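Local coordinates for BH0493 protein (Bacillus halodurans C-125, PDB 2QEE) that binds zinc and is probably a metal-dependent enzyme of the amidohydrolase superfamily, at residues C[391-394]-C[395-399]; C[170-173]-C[174-177]; C[96-99]-C[100-104]. All coordinates share one frame; numbering follows the deposited sequence. Where two conformers were deposited one is given.

Contact 1 of 3, residues C[391-394]-C[395-399]; sequences WEVT and EEEIK
A capping box between T394 and E397 starts the long helix 395-414. T394 is the N-cap: with chi1 at 69°, OG1 sits between its own backbone N and carbonyl carbon, which turns it back to accept from E397 N (OG1 to N 3.1 Å). The other half of the box runs in reverse, E397 OE1 accepting from T394 N at 3.0 Å and from above the carboxylate plane, 44° out of it. Threonine and glutamate suit these places because a short hydroxyl can reach an NH of the first turn, while a longer, extended acid can reach back to the N-cap amide. Its negative charge probably also suits the positive end of the helix dipole. E397 OE2 forms a salt bridge with R112 of the second subunit. The first full helical bond follows, I398 N to T394 O at 3.0 Å. Beside the polar cap, V393 CG1 meets I398 CG1 at 3.6 Å, the side chains crossing at about a right angle; both lie on Y383 of helix 363-388, and I398 also on L11. A water in the plane of the W391 ring, at its edge, accepts from W391 NE1 at 3.0 Å and gives a weak bond to E397 OE1.

Contact 2 of 3, residues C[170-173]-C[174-177]; sequences ALRL and DPLL
One face of the R172 guanidinium, in the conformer described of the two modelled, carries the carboxylate of D174, the two planes 25° apart and stacked, with D174 CG 3.3 Å above the guanidinium plane and offset toward its rim. Beside it P175 CD comes obliquely to R172 NH1, at 3.4 Å. In this conformer the salt bridge is one of charge alone: D174 OD2 lies 3.2 Å from R172 NH2 but well out of the guanidinium plane, and no N-H points at it. Each group has a stronger partner elsewhere, D147 for R172 NH1 and S225 for D174 OD2. R172 reaches over the aspartate because CG is anti to its backbone N (chi1 177°) and the chain stays extended to NE; arginine offers both the length and the flat surface. Replacing D174 by alanine is likely to leave that guanidinium face without its carboxylate and S225 OG without its mate.

L173 is the N-cap of the helix that follows. Its O accepts from L177 N at 3.0 Å, and L173 CB meets L177 CD1 at 4.0 Å, while P175, lacking an NH, fits a first turn where few amides find acceptors. The R172 side chain is about 5 Å from that of the zinc ligand H30. Strand 171-172 passes through L173 into helix 174-178, with R172 near the metal site and the leucines packed against neighbouring helices: strand 222-226 runs parallel beside strand 171-172, L173 and L176 pack on L210 of helix 200-217, and L177 meets I241 and L246 of helix 237-253.

Contact 3 of 3, residues C[96-99]-C[100-104]; sequences RGVL and TCLQG
With chi1 of T100 at -64°, OG1 stands anti to its carbonyl carbon and beside its backbone N, turned back along the alpha-helix 93-104 toward R96 O, one turn earlier. It lies 3.4 Å from R96 O, at most a weak bond, and its firmer partner is H370 of helix 363-388. The T100 backbone N makes the regular bond to that same R96 O at 2.9 Å. A similar first torsion, -68°, turns C101 SG back over the preceding turn, to 3.4 Å from G97 O. From there the i to i+4 pattern runs on through C101, L102 and Q103, whose N atoms bond to the carbonyls of G97, V98 and L99. The apolar side of the helix is formed by V98, L99 and L102: V98 and L102 pack on I44, and V98 and L99 on F85. Branched hydrocarbon suits these buried places, whereas the polar ends of R96 and Q103 find partners outside the contact, R96 NH1 with E93 and Q103 NE2 donating a hydrogen bond to Q388 O of the third subunit. The branched side chains approach loosely at their methyls, L102 CD1 lying 4.4 Å from both V98 CG1 and L99 CD2.

All three contacts are local, within one turn or so of the chain, yet they belong to different parts of the fold. Contact 2 and contact 3 are buried, on opposite sides of the chain's centre; contact 1 is only partly buried and lies farther out, its centre 29 Å from that of the chain. Contacts 1 and 2 each begin a helix, the first closed by a side-chain capping box, the second, after a strand near the zinc, with leucine at the N-cap and proline in the first turn, whereas contact 3 is the last turns of a helix. Contacts 1 and 3 both pack on helix 363-388 and reach other subunits, while no other chain touches contact 2.

Contact 1 of 3, residues C[391-394]-C[395-399]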
loop_
_atom_site.group_PDB
_atom_site.type_symbol
_atom_site.label_atom_id
_atom_site.label_comp_id
_atom_site.label_asym_id
_atom_site.label_seq_id
_atom_site.Cartn_x
_atom_site.Cartn_y
_atom_site.Cartn_z
ATOM N N TRP C 391 22.058 9.875 -20.091
ATOM C CA TRP C 391 22.462 8.560 -20.543
ATOM C C TRP C 391 21.978 8.319 -21.975
ATOM O O TRP C 391 20.935 8.845 -22.367
ATOM C CB TRP C 391 21.851 7.530 -19.614
ATOM C CG TRP C 391 22.385 6.157 -19.790
ATOM C CD1 TRP C 391 21.714 5.118 -20.338
ATOM C CD2 TRP C 391 23.645 5.663 -19.386
ATOM N NE1 TRP C 391 22.482 3.995 -20.319
ATOM C CE2 TRP C 391 23.691 4.299 -19.755
ATOM C CE3 TRP C 391 24.776 6.237 -18.785
ATOM C CZ2 TRP C 391 24.808 3.488 -19.513
ATOM C CZ3 TRP C 391 25.877 5.424 -18.515
ATOM C CH2 TRP C 391 25.894 4.059 -18.888
ATOM N N GLU C 392 22.755 7.578 -22.779
ATOM C CA GLU C 392 22.312 7.275 -24.121
ATOM C C GLU C 392 21.785 5.852 -24.172
ATOM O O GLU C 392 22.572 4.898 -24.089
ATOM C CB GLU C 392 23.464 7.427 -25.096
ATOM C CG GLU C 392 23.660 8.882 -25.445
ATOM C CD GLU C 392 24.687 9.073 -26.527
ATOM O OE1 GLU C 392 24.668 10.186 -27.101
ATOM O OE2 GLU C 392 25.479 8.122 -26.791
ATOM N N VAL C 393 20.478 5.707 -24.366
ATOM C CA VAL C 393 19.870 4.373 -24.461
ATOM C C VAL C 393 19.700 4.022 -25.903
ATOM O O VAL C 393 19.178 4.852 -26.677
ATOM C CB VAL C 393 18.445 4.381 -23.784
ATOM C CG1 VAL C 393 17.686 2.985 -23.948
ATOM C CG2 VAL C 393 18.547 4.806 -22.301
ATOM N N THR C 394 20.092 2.796 -26.289
ATOM C CA THR C 394 19.884 2.366 -27.685
ATOM C C THR C 394 18.772 1.335 -27.757
ATOM O O THR C 394 18.422 0.693 -26.723
ATOM C CB THR C 394 21.178 1.703 -28.234
ATOM O OG1 THR C 394 21.385 0.454 -27.568
ATOM C CG2 THR C 394 22.388 2.640 -27.958
ATOM N N GLU C 395 18.234 1.174 -28.972
ATOM C CA GLU C 395 17.185 0.184 -29.199
ATOM C C GLU C 395 17.723 -1.232 -28.905
ATOM O O GLU C 395 16.992 -2.059 -28.359
ATOM C CB GLU C 395 16.593 0.334 -30.599
ATOM C CG GLU C 395 15.413 -0.637 -30.850
ATOM C CD GLU C 395 14.762 -0.404 -32.159
ATOM O OE1 GLU C 395 15.431 0.165 -33.056
ATOM O OE2 GLU C 395 13.582 -0.786 -32.298
ATOM N N GLU C 396 19.009 -1.466 -29.186
ATOM C CA GLU C 396 19.591 -2.789 -28.906
ATOM C C GLU C 396 19.613 -3.074 -27.400
ATOM O O GLU C 396 19.326 -4.214 -26.978
ATOM C CB GLU C 396 20.979 -2.979 -29.536
ATOM C CG GLU C 396 20.882 -3.221 -31.062
ATOM C CD GLU C 396 19.889 -4.357 -31.437
ATOM O OE1 GLU C 396 20.166 -5.522 -31.060
ATOM O OE2 GLU C 396 18.830 -4.078 -32.075
ATOM N N GLU C 397 19.913 -2.037 -26.603
ATOM C CA GLU C 397 19.891 -2.200 -25.158
ATOM C C GLU C 397 18.497 -2.452 -24.627
ATOM O O GLU C 397 18.338 -3.295 -23.711
ATOM C CB GLU C 397 20.527 -1.009 -24.467
ATOM C CG GLU C 397 22.067 -0.960 -24.701
ATOM C CD GLU C 397 22.651 0.425 -24.409
ATOM O OE1 GLU C 397 21.857 1.366 -24.298
ATOM O OE2 GLU C 397 23.895 0.526 -24.347
ATOM N N ILE C 398 17.507 -1.731 -25.160
ATOM C CA ILE C 398 16.094 -1.949 -24.741
ATOM C C ILE C 398 15.732 -3.420 -25.086
ATOM O O ILE C 398 15.154 -4.139 -24.255
ATOM C CB ILE C 398 15.156 -0.996 -25.481
ATOM C CG1 ILE C 398 15.413 0.426 -24.983
ATOM C CG2 ILE C 398 13.669 -1.437 -25.284
ATOM C CD1 ILE C 398 14.673 1.476 -25.845
ATOM N N LYS C 399 16.129 -3.872 -26.278
ATOM C CA LYS C 399 15.780 -5.268 -26.704
ATOM C C LYS C 399 16.399 -6.293 -25.753
ATOM O O LYS C 399 15.718 -7.231 -25.336
ATOM C CB LYS C 399 16.229 -5.477 -28.153
ATOM C CG LYS C 399 15.235 -4.840 -29.096
ATOM C CD LYS C 399 15.711 -5.028 -30.539
ATOM C CE LYS C 399 14.737 -4.373 -31.515
ATOM N NZ LYS C 399 14.910 -4.881 -32.895
HETATM O O HOH W 1 21.356 1.492 -21.525
#

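Contact 2 of 3, residues C[170-173]-C[174-177]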
loop_
_atom_site.group_PDB
_atom_site.type_symbol
_atom_site.label_atom_id
_atom_site.label_comp_id
_atom_site.label_asym_id
_atom_site.label_seq_id
_atom_site.Cartn_x
_atom_site.Cartn_y
_atom_site.Cartn_z
ATOM N N ALA C 170 7.080 -28.537 -14.323
ATOM C CA ALA C 170 7.466 -28.101 -12.995
ATOM C C ALA C 170 6.760 -29.012 -11.988
ATOM O O ALA C 170 5.576 -29.259 -12.155
ATOM C CB ALA C 170 7.047 -26.616 -12.728
ATOM N N LEU C 171 7.502 -29.493 -11.012
ATOM C CA LEU C 171 7.041 -30.564 -10.096
ATOM C C LEU C 171 6.285 -29.888 -8.946
ATOM O O LEU C 171 6.935 -29.261 -8.115
ATOM C CB LEU C 171 8.255 -31.362 -9.567
ATOM C CG LEU C 171 8.015 -32.519 -8.582
ATOM C CD1 LEU C 171 6.909 -33.464 -9.133
ATOM C CD2 LEU C 171 9.333 -33.245 -8.324
ATOM N N ARG C 172 4.959 -30.035 -8.940
ATOM C CA ARG C 172 4.082 -29.447 -7.909
ATOM C C ARG C 172 4.030 -30.401 -6.722
ATOM O O ARG C 172 3.687 -31.580 -6.889
ATOM C CB ARG C 172 2.683 -29.183 -8.487
ATOM C CG ARG C 172 1.681 -28.626 -7.465
ATOM C CD ARG C 172 0.249 -28.727 -7.922
ATOM N NE ARG C 172 -0.618 -27.957 -7.026
ATOM C CZ ARG C 172 -1.258 -28.494 -5.997
ATOM N NH1 ARG C 172 -1.124 -29.788 -5.773
ATOM N NH2 ARG C 172 -2.029 -27.746 -5.202
ATOM N N LEU C 173 4.339 -29.890 -5.533
ATOM C CA LEU C 173 4.480 -30.772 -4.352
ATOM C C LEU C 173 3.520 -30.520 -3.178
ATOM O O LEU C 173 3.737 -31.104 -2.112
ATOM C CB LEU C 173 5.920 -30.764 -3.874
ATOM C CG LEU C 173 6.982 -31.361 -4.835
ATOM C CD1 LEU C 173 8.362 -31.132 -4.298
ATOM C CD2 LEU C 173 6.662 -32.845 -5.115
ATOM N N ASP C 174 2.447 -29.746 -3.378
ATOM C CA ASP C 174 1.521 -29.379 -2.293
ATOM C C ASP C 174 1.065 -30.627 -1.462
ATOM O O ASP C 174 1.161 -30.604 -0.239
ATOM C CB ASP C 174 0.320 -28.595 -2.833
ATOM C CG ASP C 174 0.754 -27.233 -3.399
ATOM O OD1 ASP C 174 1.831 -27.169 -3.963
ATOM O OD2 ASP C 174 0.042 -26.250 -3.248
ATOM N N PRO C 175 0.598 -31.693 -2.136
ATOM C CA PRO C 175 0.041 -32.829 -1.367
ATOM C C PRO C 175 1.080 -33.460 -0.480
ATOM O O PRO C 175 0.757 -33.877 0.663
ATOM C CB PRO C 175 -0.419 -33.796 -2.463
ATOM C CG PRO C 175 -0.758 -32.858 -3.666
ATOM C CD PRO C 175 0.455 -31.910 -3.593
ATOM N N LEU C 176 2.312 -33.542 -0.964
ATOM C CA LEU C 176 3.416 -34.033 -0.159
ATOM C C LEU C 176 3.822 -33.141 1.007
ATOM O O LEU C 176 3.988 -33.605 2.121
ATOM C CB LEU C 176 4.629 -34.357 -1.022
ATOM C CG LEU C 176 5.896 -34.784 -0.289
ATOM C CD1 LEU C 176 5.670 -36.260 0.183
ATOM C CD2 LEU C 176 7.145 -34.739 -1.203
ATOM N N LEU C 177 4.020 -31.857 0.742
ATOM C CA LEU C 177 4.468 -30.991 1.821
ATOM C C LEU C 177 3.360 -30.596 2.794
ATOM O O LEU C 177 3.642 -30.467 3.973
ATOM C CB LEU C 177 5.119 -29.703 1.246
ATOM C CG LEU C 177 6.572 -29.807 0.781
ATOM C CD1 LEU C 177 6.792 -31.032 -0.003
ATOM C CD2 LEU C 177 6.934 -28.604 -0.086
#

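Contact 3 of 3, residues C[96-99]-C[100-104]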
loop_
_atom_site.group_PDB
_atom_site.type_symbol
_atom_site.label_atom_id
_atom_site.label_comp_id
_atom_site.label_asym_id
_atom_site.label_seq_id
_atom_site.Cartn_x
_atom_site.Cartn_y
_atom_site.Cartn_z
ATOM N N ARG C 96 -12.874 -8.084 -18.497
ATOM C CA ARG C 96 -12.114 -7.457 -19.570
ATOM C C ARG C 96 -11.261 -8.500 -20.298
ATOM O O ARG C 96 -11.186 -8.516 -21.578
ATOM C CB ARG C 96 -11.203 -6.388 -18.994
ATOM C CG ARG C 96 -10.242 -5.696 -19.958
ATOM C CD ARG C 96 -9.061 -5.144 -19.064
ATOM N NE ARG C 96 -8.089 -4.506 -19.937
ATOM C CZ ARG C 96 -6.866 -4.156 -19.564
ATOM N NH1 ARG C 96 -6.438 -4.405 -18.323
ATOM N NH2 ARG C 96 -6.065 -3.577 -20.444
ATOM N N GLY C 97 -10.571 -9.325 -19.528
ATOM C CA GLY C 97 -9.713 -10.350 -20.121
ATOM C C GLY C 97 -10.437 -11.254 -21.128
ATOM O O GLY C 97 -9.894 -11.526 -22.197
ATOM N N VAL C 98 -11.646 -11.722 -20.791
ATOM C CA VAL C 98 -12.424 -12.526 -21.763
ATOM C C VAL C 98 -12.570 -11.776 -23.081
ATOM O O VAL C 98 -12.349 -12.354 -24.160
ATOM C CB VAL C 98 -13.797 -12.958 -21.183
ATOM C CG1 VAL C 98 -14.675 -13.727 -22.230
ATOM C CG2 VAL C 98 -13.604 -13.855 -19.928
ATOM N N LEU C 99 -12.862 -10.478 -23.026
ATOM C CA LEU C 99 -13.034 -9.701 -24.251
ATOM C C LEU C 99 -11.716 -9.570 -24.998
ATOM O O LEU C 99 -11.720 -9.667 -26.242
ATOM C CB LEU C 99 -13.577 -8.308 -23.904
ATOM C CG LEU C 99 -14.869 -8.351 -23.051
ATOM C CD1 LEU C 99 -15.367 -6.924 -22.838
ATOM C CD2 LEU C 99 -15.919 -9.146 -23.852
ATOM N N THR C 100 -10.599 -9.307 -24.278
ATOM C CA THR C 100 -9.294 -9.254 -24.974
ATOM C C THR C 100 -9.006 -10.539 -25.760
ATOM O O THR C 100 -8.520 -10.494 -26.883
ATOM C CB THR C 100 -8.192 -8.912 -23.951
ATOM O OG1 THR C 100 -8.477 -7.585 -23.462
ATOM C CG2 THR C 100 -6.752 -8.976 -24.595
ATOM N N CYS C 101 -9.344 -11.686 -25.166
ATOM C CA CYS C 101 -9.168 -12.986 -25.829
ATOM C C CYS C 101 -9.997 -13.075 -27.102
ATOM O O CYS C 101 -9.452 -13.453 -28.175
ATOM C CB CYS C 101 -9.580 -14.107 -24.890
ATOM S SG CYS C 101 -8.467 -14.307 -23.467
ATOM N N LEU C 102 -11.296 -12.782 -27.002
ATOM C CA LEU C 102 -12.168 -12.858 -28.184
ATOM C C LEU C 102 -11.636 -11.975 -29.309
ATOM O O LEU C 102 -11.532 -12.398 -30.464
ATOM C CB LEU C 102 -13.599 -12.437 -27.810
ATOM C CG LEU C 102 -14.307 -13.363 -26.829
ATOM C CD1 LEU C 102 -15.558 -12.664 -26.441
ATOM C CD2 LEU C 102 -14.629 -14.708 -27.595
ATOM N N GLN C 103 -11.286 -10.739 -28.977
ATOM C CA GLN C 103 -10.757 -9.818 -29.977
ATOM C C GLN C 103 -9.480 -10.398 -30.617
ATOM O O GLN C 103 -9.300 -10.349 -31.846
ATOM C CB GLN C 103 -10.469 -8.457 -29.311
ATOM C CG GLN C 103 -10.239 -7.352 -30.337
ATOM C CD GLN C 103 -9.662 -6.124 -29.701
ATOM O OE1 GLN C 103 -8.688 -6.202 -28.909
ATOM N NE2 GLN C 103 -10.280 -4.971 -30.010
ATOM N N GLY C 104 -8.578 -10.920 -29.781
ATOM C CA GLY C 104 -7.290 -11.452 -30.249
ATOM C C GLY C 104 -7.516 -12.533 -31.285
ATOM O O GLY C 104 -6.756 -12.654 -32.259
#